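Local coordinates for protein putative TetR transcriptional regulator (Rhodococcus sp., PDB 2I10) that probably binds DNA to regulate transcription as a TetR-family helix-turn-helix protein, and holds p-nitrophenol in its helical C-terminal domain in this crystal, at residues M67-L72 against D125-A130; R80-E85 against D148-A153; C107-A112 against A167-S172. One frame throughout, in Å; residues are numbered along the deposited sequence.

Contact 1 of 3, residues M67-L72 against D125-A130; sequences MCERTL and DLLTAA
The carboxylate of E69 has the L127 methyl CD2 off to one side of its plane, 4.3 Å from OE1, while OE2 is hydrogen-bonded to Y169 OH and T109 OG1. Nearer the backbone, E69 CB rests against A130, 3.6 Å from its carbonyl O and 4.0 Å from its CB. Beside it runs M67, a selenomethionine whose chain crosses that of L126, with SE 3.9 Å from L126 CD2. A bend at chi3 (71°) brings CE down on A130 CB at 3.4 Å, tighter than ordinary carbon contact; the small alanine probably allows the loop to come this close to the helix. In the all-helical C-terminal domain expected of a TetR relative, this is where the short link between helix 55-66 and helix 71-78 packs on the long helix 121-148. Helix 55-66 also meets this surface, F59 and L63 touching L126. No direct hydrogen bond joins the two segments; instead a water donates to E69 O and to A130 O, at 2.8 and 2.7 Å, tying the loop's backbone to the helix through two carbonyls. The bound p-nitrophenol lies about 9 Å from the E69 side chain.

Contact 2 of 3, residues R80-E85 against D148-A153; sequences RPTAHE and DGDLPA
T82 and D150 meet with their side chains crossing at a slant, the T82 methyl CG2 3.8 Å from D150 CB and T82 CB 3.5 Å from the carboxylate oxygen OD2. D150 has CG between its backbone N and carbonyl carbon (chi1 55°), and OD2 reaches on to accept from A83 N at 2.9 Å. That bond is nearly straight, at 167°; the N-H comes on the syn side of the carboxylate, 34° out of its plane. A water that accepts from H84 N probably donates to the same oxygen, so that OD2 serves two successive amides, one of them indirectly. T82 is the N-cap of helix 83-98, its OG1 accepting from E85 N at 3.1 Å, and the start of this helix is thus served by its own cap and by an aspartate from the loop that leaves helix 121-148 at G149. An alanine in place of D150 would probably leave the A83 amide without this acceptor, take one from the water, and open a gap beside T82 CB where the carboxylate lay. On the apolar side A83 CB faces the L151 methyl CD1 at 4.3 Å, both side chains also touching A145 of helix 121-148.

Contact 3 of 3, residues C107-A112 against A167-S172; sequences CMTVQA and AVYGLS
C107 N donates to S172 OG at 3.0 Å, a somewhat bent bond (148°) in which the amide just before helix 108-112 is taken up by a side chain of helix 157-177. S172 holds OG anti to its backbone N, which points the hydroxyl at C107; C107 SG also lies 3.7 Å from S172 OG. C107 SG, disulfide-bonded to C68 and in the plane of the Y169 ring, is 4.0 Å from Y169 CD1, a cysteine sulfur-aromatic contact at the ring edge. T109 instead comes over a face of the ring: its methyl CG2 is 4.0 Å from the ring centre and 28° off the normal, a CH-pi contact, while CB stands 3.5 Å from the rim atom CE1. With CG2 anti to the backbone N, the T109 methyl lies over the CE1-CZ side of the ring, while OG1 bonds to E69 OE2, the partner also of Y169 OH. The two helical segments cross almost at right angles (-84°), their axes 9.9 Å apart, inside the helical bundle of the C-terminal, TetR-type domain. V110 packs between them, CG2 lying 3.8 Å from Y169 O. Q111 hydrogen-bonds through its amide group to A112 and L114 of the second subunit, and V110 packs on T109 of that subunit. Helix 121-148 adds R131 and M134 against Y169, R131 being among the residues of the p-nitrophenol pocket.

Overall arrangement
From the N terminus the segments come in the order 67-72, 80-85, 107-112, 125-130, 148-153 and 167-172, so every first segment precedes every second one and all three contacts cross. Contact 1 closes its loop by bringing the turn after helix 55-66 to helix 121-148; contact 2 closes its own by joining the start of helix 83-98 to the loop after that long helix; contact 3 closes the last, setting helix 108-112 against helix 157-177. Contacts 1 and 3, with centres 11 Å apart, adjoin directly: the C68-C107 disulfide and L127 against T109 and M108 make them one buried region. Contact 2 stands apart, its centre 24 and 25 Å from theirs, at the far end of helix 121-148.

Contact 1 of 3, residues M67-L72 against D125-A130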
# COMPACT_ATOMS: atom_id res chain seq x y z
N MSE B 67 8.62 -7.83 4.21
CA MSE B 67 9.25 -6.51 4.13
C MSE B 67 9.38 -6.14 2.65
O MSE B 67 10.00 -6.90 1.91
CB MSE B 67 10.63 -6.50 4.84
CG MSE B 67 10.77 -5.63 6.16
SE MSE B 67 12.77 -5.25 6.50
CE MSE B 67 13.03 -4.03 5.07
N CYS B 68 8.77 -5.03 2.21
CA CYS B 68 9.01 -4.48 0.86
C CYS B 68 10.51 -4.16 0.67
O CYS B 68 11.14 -4.54 -0.33
CB CYS B 68 8.11 -3.22 0.56
SG CYS B 68 6.26 -3.60 0.15
N GLU B 69 11.09 -3.50 1.67
CA GLU B 69 12.41 -2.87 1.58
C GLU B 69 13.62 -3.78 1.88
O GLU B 69 14.68 -3.26 2.24
CB GLU B 69 12.48 -1.67 2.52
CG GLU B 69 11.30 -0.73 2.39
CD GLU B 69 10.10 -1.06 3.30
OE1 GLU B 69 9.98 -2.20 3.81
OE2 GLU B 69 9.29 -0.16 3.49
N ARG B 70 13.45 -5.09 1.74
CA ARG B 70 14.52 -6.07 2.04
C ARG B 70 15.86 -5.78 1.38
O ARG B 70 15.94 -5.76 0.15
CB ARG B 70 14.03 -7.49 1.66
CG ARG B 70 14.59 -8.56 2.57
CD ARG B 70 14.25 -8.31 4.03
NE ARG B 70 14.73 -9.40 4.85
CZ ARG B 70 15.52 -9.32 5.93
NH1 ARG B 70 15.95 -8.17 6.42
NH2 ARG B 70 15.85 -10.44 6.57
N THR B 71 16.92 -5.60 2.20
CA THR B 71 18.23 -5.14 1.75
C THR B 71 18.89 -5.94 0.62
O THR B 71 19.35 -5.36 -0.37
CB THR B 71 19.27 -4.85 2.94
OG1 THR B 71 20.54 -4.61 2.37
CG2 THR B 71 19.43 -5.99 3.87
N LEU B 72 18.93 -7.26 0.78
CA LEU B 72 19.64 -8.14 -0.16
C LEU B 72 19.00 -8.10 -1.55
O LEU B 72 19.70 -8.03 -2.55
CB LEU B 72 19.72 -9.59 0.39
CG LEU B 72 20.04 -10.75 -0.58
CD1 LEU B 72 21.41 -10.63 -1.24
CD2 LEU B 72 19.90 -12.14 0.04
N ASP B 125 10.71 1.53 14.32
CA ASP B 125 12.09 1.94 14.11
C ASP B 125 12.72 1.17 12.96
O ASP B 125 13.39 1.74 12.10
CB ASP B 125 12.90 1.81 15.43
CG ASP B 125 12.51 2.86 16.45
OD1 ASP B 125 11.76 3.81 16.10
OD2 ASP B 125 12.93 2.75 17.62
N LEU B 126 12.46 -0.12 12.92
CA LEU B 126 12.97 -0.98 11.85
C LEU B 126 12.45 -0.53 10.45
O LEU B 126 13.23 -0.39 9.50
CB LEU B 126 12.61 -2.45 12.16
CG LEU B 126 12.96 -3.58 11.17
CD1 LEU B 126 12.50 -4.89 11.73
CD2 LEU B 126 12.29 -3.42 9.87
N LEU B 127 11.14 -0.34 10.33
CA LEU B 127 10.55 0.14 9.08
C LEU B 127 11.01 1.54 8.69
O LEU B 127 11.25 1.78 7.53
CB LEU B 127 9.00 0.09 9.14
CG LEU B 127 8.43 -1.32 9.24
CD1 LEU B 127 6.89 -1.31 9.43
CD2 LEU B 127 8.84 -2.07 8.00
N THR B 128 11.10 2.45 9.65
CA THR B 128 11.59 3.79 9.38
C THR B 128 13.01 3.77 8.80
O THR B 128 13.27 4.45 7.80
CB THR B 128 11.57 4.67 10.65
OG1 THR B 128 10.23 4.73 11.14
CG2 THR B 128 12.05 6.06 10.36
N ALA B 129 13.91 2.99 9.42
CA ALA B 129 15.26 2.84 8.90
C ALA B 129 15.27 2.19 7.52
O ALA B 129 15.94 2.65 6.63
CB ALA B 129 16.13 1.97 9.93
N ALA B 130 14.54 1.10 7.35
CA ALA B 130 14.54 0.36 6.09
C ALA B 130 14.00 1.18 4.93
O ALA B 130 14.48 1.04 3.78
CB ALA B 130 13.68 -0.95 6.22
O HOH W 1 16.08 -0.92 2.73

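Contact 2 of 3, residues R80-E85 against D148-A153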
# COMPACT_ATOMS: atom_id res chain seq x y z
N ARG B 80 22.17 -4.17 -11.68
CA ARG B 80 21.88 -4.09 -13.11
C ARG B 80 22.52 -2.84 -13.72
O ARG B 80 22.67 -1.82 -13.05
CB ARG B 80 20.35 -4.09 -13.37
CG ARG B 80 19.58 -5.30 -12.78
CD ARG B 80 20.22 -6.66 -13.02
NE ARG B 80 20.01 -7.17 -14.38
CZ ARG B 80 19.46 -8.36 -14.67
NH1 ARG B 80 19.05 -9.20 -13.71
NH2 ARG B 80 19.31 -8.73 -15.94
N PRO B 81 22.89 -2.93 -15.03
CA PRO B 81 23.71 -1.94 -15.71
C PRO B 81 23.09 -0.56 -15.93
O PRO B 81 23.82 0.35 -16.26
CB PRO B 81 23.98 -2.60 -17.08
CG PRO B 81 23.64 -4.04 -16.89
CD PRO B 81 22.54 -4.05 -15.92
N THR B 82 21.77 -0.43 -15.83
CA THR B 82 21.09 0.88 -15.96
C THR B 82 20.13 1.04 -14.80
O THR B 82 19.74 0.05 -14.18
CB THR B 82 20.31 1.07 -17.33
OG1 THR B 82 19.27 0.09 -17.46
CG2 THR B 82 21.24 1.01 -18.57
N ALA B 83 19.81 2.29 -14.48
CA ALA B 83 18.80 2.63 -13.46
C ALA B 83 17.44 2.03 -13.82
O ALA B 83 16.75 1.46 -12.95
CB ALA B 83 18.70 4.14 -13.31
N HIS B 84 17.05 2.16 -15.10
CA HIS B 84 15.81 1.56 -15.61
C HIS B 84 15.77 0.03 -15.33
O HIS B 84 14.84 -0.44 -14.70
CB HIS B 84 15.56 1.82 -17.10
CG HIS B 84 14.40 1.01 -17.64
ND1 HIS B 84 13.08 1.30 -17.34
CD2 HIS B 84 14.38 -0.15 -18.34
CE1 HIS B 84 12.30 0.37 -17.86
NE2 HIS B 84 13.06 -0.51 -18.48
N GLU B 85 16.77 -0.72 -15.79
CA GLU B 85 16.83 -2.17 -15.55
C GLU B 85 16.87 -2.53 -14.07
O GLU B 85 16.28 -3.55 -13.66
CB GLU B 85 18.02 -2.82 -16.25
CG GLU B 85 17.84 -4.31 -16.46
CD GLU B 85 19.04 -5.01 -17.13
OE1 GLU B 85 19.79 -4.37 -17.93
OE2 GLU B 85 19.19 -6.23 -16.87
N ASP B 148 26.90 7.78 -15.50
CA ASP B 148 27.04 6.82 -16.59
C ASP B 148 26.31 7.31 -17.82
O ASP B 148 26.69 7.00 -18.93
CB ASP B 148 26.47 5.44 -16.20
CG ASP B 148 27.30 4.74 -15.12
OD1 ASP B 148 28.41 5.25 -14.79
OD2 ASP B 148 26.85 3.69 -14.62
N GLY B 149 25.23 8.06 -17.59
CA GLY B 149 24.51 8.73 -18.66
C GLY B 149 23.27 8.00 -19.13
O GLY B 149 22.70 8.40 -20.13
N ASP B 150 22.84 6.93 -18.45
CA ASP B 150 21.59 6.26 -18.84
C ASP B 150 20.37 6.94 -18.22
O ASP B 150 19.26 6.70 -18.63
CB ASP B 150 21.59 4.77 -18.49
CG ASP B 150 21.88 4.50 -17.03
OD1 ASP B 150 23.08 4.42 -16.67
OD2 ASP B 150 20.93 4.34 -16.24
N LEU B 151 20.60 7.78 -17.22
CA LEU B 151 19.57 8.69 -16.72
C LEU B 151 19.85 10.07 -17.31
O LEU B 151 20.95 10.58 -17.18
CB LEU B 151 19.57 8.74 -15.19
CG LEU B 151 18.26 8.86 -14.42
CD1 LEU B 151 17.16 7.87 -14.91
CD2 LEU B 151 18.57 8.64 -12.95
N PRO B 152 18.86 10.64 -18.01
CA PRO B 152 19.04 11.96 -18.65
C PRO B 152 19.40 13.02 -17.64
O PRO B 152 18.86 13.02 -16.53
CB PRO B 152 17.66 12.27 -19.26
CG PRO B 152 16.74 11.22 -18.78
CD PRO B 152 17.52 10.07 -18.24
N ALA B 153 20.31 13.93 -18.02
CA ALA B 153 20.76 14.98 -17.10
C ALA B 153 19.57 15.86 -16.74
O ALA B 153 18.72 16.09 -17.56
CB ALA B 153 21.87 15.80 -17.74
O HOH W 2 18.22 4.01 -16.92

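Contact 3 of 3, residues C107-A112 against A167-S172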
# COMPACT_ATOMS: atom_id res chain seq x y z
N CYS B 107 2.69 -5.58 2.60
CA CYS B 107 3.96 -5.61 3.28
C CYS B 107 3.88 -4.73 4.50
O CYS B 107 2.91 -3.98 4.72
CB CYS B 107 5.10 -5.22 2.36
SG CYS B 107 5.18 -3.47 1.92
N MSE B 108 4.89 -4.83 5.33
CA MSE B 108 4.80 -4.23 6.63
C MSE B 108 4.64 -2.71 6.60
O MSE B 108 3.89 -2.13 7.39
CB MSE B 108 6.00 -4.66 7.46
CG MSE B 108 5.99 -6.15 7.79
SE MSE B 108 7.84 -6.80 8.34
CE MSE B 108 8.14 -5.46 9.75
N THR B 109 5.33 -2.02 5.73
CA THR B 109 5.02 -0.57 5.61
C THR B 109 3.56 -0.23 5.24
O THR B 109 2.99 0.75 5.75
CB THR B 109 6.05 0.14 4.67
OG1 THR B 109 7.33 -0.04 5.28
CG2 THR B 109 5.70 1.68 4.38
N VAL B 110 2.97 -1.00 4.35
CA VAL B 110 1.55 -0.85 4.08
C VAL B 110 0.76 -0.98 5.41
O VAL B 110 0.01 -0.09 5.77
CB VAL B 110 1.04 -1.85 2.99
CG1 VAL B 110 -0.49 -1.94 3.01
CG2 VAL B 110 1.56 -1.43 1.58
N GLN B 111 0.99 -2.08 6.14
CA GLN B 111 0.37 -2.30 7.46
C GLN B 111 0.59 -1.16 8.48
O GLN B 111 -0.37 -0.73 9.17
CB GLN B 111 0.87 -3.65 8.02
CG GLN B 111 0.18 -4.84 7.38
CD GLN B 111 -1.32 -4.88 7.73
OE1 GLN B 111 -1.68 -4.73 8.91
NE2 GLN B 111 -2.19 -5.09 6.72
N ALA B 112 1.84 -0.68 8.58
CA ALA B 112 2.17 0.44 9.49
C ALA B 112 1.44 1.73 9.13
O ALA B 112 1.25 2.59 9.98
CB ALA B 112 3.68 0.68 9.53
N ALA B 167 5.50 3.21 -6.15
CA ALA B 167 5.21 2.06 -7.00
C ALA B 167 5.31 0.70 -6.26
O ALA B 167 4.43 -0.16 -6.40
CB ALA B 167 6.08 2.07 -8.28
N VAL B 168 6.35 0.49 -5.45
CA VAL B 168 6.52 -0.75 -4.70
C VAL B 168 5.37 -1.01 -3.74
O VAL B 168 4.86 -2.10 -3.65
CB VAL B 168 7.81 -0.74 -3.80
CG1 VAL B 168 7.87 -2.00 -2.94
CG2 VAL B 168 9.06 -0.65 -4.63
N TYR B 169 5.04 0.01 -2.94
CA TYR B 169 3.98 -0.13 -1.96
C TYR B 169 2.62 -0.31 -2.65
O TYR B 169 1.81 -1.08 -2.18
CB TYR B 169 3.95 1.08 -1.06
CG TYR B 169 5.22 1.24 -0.27
CD1 TYR B 169 5.71 0.19 0.52
CD2 TYR B 169 5.95 2.43 -0.32
CE1 TYR B 169 6.89 0.35 1.26
CE2 TYR B 169 7.14 2.58 0.43
CZ TYR B 169 7.60 1.54 1.20
OH TYR B 169 8.76 1.71 1.96
N GLY B 170 2.40 0.38 -3.76
CA GLY B 170 1.12 0.24 -4.53
C GLY B 170 0.96 -1.13 -5.13
O GLY B 170 -0.15 -1.72 -5.09
N LEU B 171 2.05 -1.66 -5.69
CA LEU B 171 2.01 -3.06 -6.17
C LEU B 171 1.77 -4.04 -5.03
O LEU B 171 1.04 -5.00 -5.20
CB LEU B 171 3.28 -3.44 -6.93
CG LEU B 171 3.47 -2.76 -8.28
CD1 LEU B 171 4.98 -2.75 -8.62
CD2 LEU B 171 2.70 -3.51 -9.33
N SER B 172 2.33 -3.76 -3.84
CA SER B 172 2.06 -4.61 -2.65
C SER B 172 0.57 -4.62 -2.28
O SER B 172 -0.03 -5.66 -1.96
CB SER B 172 2.87 -4.11 -1.43
OG SER B 172 2.41 -4.74 -0.25